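DUF4847 domain-containing protein (Bacteroides vulgatus, PDB 4ZGF) is of unknown function, but binds calcium and probably has a calycin-type, lipocalin-like fold. Local coordinates at residues Phe6-Gly9 with Thr10-Val13. Sequence-based numbering, arbitrary orientation.
Sequences FASG and TWHV
Phe-6 closes the short helix 2-6, and the chain then curls through Ala-7, Ser-8 and Gly-9 so that Trp-11 folds back against the turn. Ala-7 is the first residue to leave helical geometry. Gly-9 has a positive phi (115°), which lets the chain bend here. Trp-11 to Val-13 are extended and begin strand 11-21.

The indole of Trp-11 lies in the bend. Trp-11 NE1 donates to Phe-6 O at 3.2 Å. The bond is bent, 141° at the hydrogen, and a weak second bond runs from NE1 to Ile-5 O. Phe-6 O sits at the ring edge, near the indole plane, while NE1 stands above the carbonyl plane of Phe-6. Gly-9 O lies over one face of the indole, 3.6 Å from Trp-11 CD1. Ser-8 OG approaches obliquely, 3.4 Å from Trp-11 CZ2. A chi1 of 61° sets this hydroxyl between the backbone N and carbonyl carbon of Ser-8; OG is hydrogen-bonded to Ile-5 O in the helix.

His-137 stacks on the Trp-11 ring. The Phe-6 ring meets Phe-60 and Tyr-115 edge-to-face and Trp-79 with planes at about 25°. The turn thus ties helix 2-6 to the start of strand 11-21, which pairs antiparallel with strands 57-60 and 132-136.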
loop_
_atom_site.group_PDB
_atom_site.type_symbol
_atom_site.label_atom_id
_atom_site.label_comp_id
_atom_site.label_asym_id
_atom_site.label_seq_id
_atom_site.Cartn_x
_atom_site.Cartn_y
_atom_site.Cartn_z
ATOM N N PHE A 6 -3.625 12.489 0.990
ATOM C CA PHE A 6 -4.270 11.392 0.244
ATOM C C PHE A 6 -4.513 11.733 -1.226
ATOM O O PHE A 6 -4.211 10.889 -2.080
ATOM C CB PHE A 6 -5.565 10.933 0.924
ATOM C CG PHE A 6 -5.299 10.059 2.113
ATOM C CD1 PHE A 6 -5.050 10.588 3.378
ATOM C CD2 PHE A 6 -5.249 8.705 1.961
ATOM C CE1 PHE A 6 -4.765 9.754 4.452
ATOM C CE2 PHE A 6 -4.962 7.867 3.024
ATOM C CZ PHE A 6 -4.704 8.394 4.264
ATOM N N ALA A 7 -5.049 12.923 -1.501
ATOM C CA ALA A 7 -5.500 13.272 -2.854
ATOM C C ALA A 7 -4.444 14.092 -3.599
ATOM O O ALA A 7 -4.721 15.135 -4.193
ATOM C CB ALA A 7 -6.840 14.001 -2.784
ATOM N N SER A 8 -3.211 13.623 -3.548
ATOM C CA SER A 8 -2.035 14.320 -4.039
ATOM C C SER A 8 -1.426 13.721 -5.295
ATOM O O SER A 8 -0.236 13.975 -5.596
ATOM C CB SER A 8 -1.012 14.336 -2.929
ATOM O OG SER A 8 -0.669 12.997 -2.579
ATOM N N GLY A 9 -2.209 12.930 -6.005
ATOM C CA GLY A 9 -1.719 12.239 -7.207
ATOM C C GLY A 9 -1.727 10.731 -6.996
ATOM O O GLY A 9 -1.855 10.227 -5.883
ATOM N N THR A 10 -1.566 9.995 -8.094
ATOM C CA THR A 10 -1.518 8.551 -8.056
ATOM C C THR A 10 -0.490 8.084 -7.023
ATOM O O THR A 10 0.651 8.582 -7.027
ATOM C CB THR A 10 -1.079 7.975 -9.441
ATOM O OG1 THR A 10 -1.709 8.731 -10.508
ATOM C CG2 THR A 10 -1.419 6.491 -9.506
ATOM N N TRP A 11 -0.848 7.063 -6.238
ATOM C CA TRP A 11 0.042 6.379 -5.319
ATOM C C TRP A 11 0.343 4.975 -5.855
ATOM O O TRP A 11 -0.573 4.201 -6.145
ATOM C CB TRP A 11 -0.596 6.290 -3.922
ATOM C CG TRP A 11 -0.650 7.567 -3.144
ATOM C CD1 TRP A 11 -1.772 8.265 -2.834
ATOM C CD2 TRP A 11 0.449 8.283 -2.549
ATOM N NE1 TRP A 11 -1.457 9.350 -2.047
ATOM C CE2 TRP A 11 -0.100 9.378 -1.849
ATOM C CE3 TRP A 11 1.839 8.112 -2.553
ATOM C CZ2 TRP A 11 0.688 10.267 -1.126
ATOM C CZ3 TRP A 11 2.607 9.008 -1.835
ATOM C CH2 TRP A 11 2.038 10.063 -1.143
ATOM N N HIS A 12 1.633 4.649 -5.960
ATOM C CA HIS A 12 2.132 3.402 -6.507
ATOM C C HIS A 12 2.801 2.590 -5.412
ATOM O O HIS A 12 3.553 3.146 -4.601
ATOM C CB HIS A 12 3.175 3.713 -7.603
ATOM C CG HIS A 12 2.646 4.451 -8.775
ATOM N ND1 HIS A 12 2.191 3.812 -9.901
ATOM C CD2 HIS A 12 2.509 5.784 -8.978
ATOM C CE1 HIS A 12 1.822 4.736 -10.758
ATOM N NE2 HIS A 12 1.995 5.932 -10.232
ATOM N N VAL A 13 2.575 1.274 -5.375
ATOM C CA VAL A 13 3.152 0.469 -4.292
ATOM C C VAL A 13 4.682 0.389 -4.415
ATOM O O VAL A 13 5.255 0.127 -5.465
ATOM C CB VAL A 13 2.560 -0.954 -4.315
ATOM C CG1 VAL A 13 3.292 -1.882 -3.372
ATOM C CG2 VAL A 13 1.099 -0.901 -3.939
#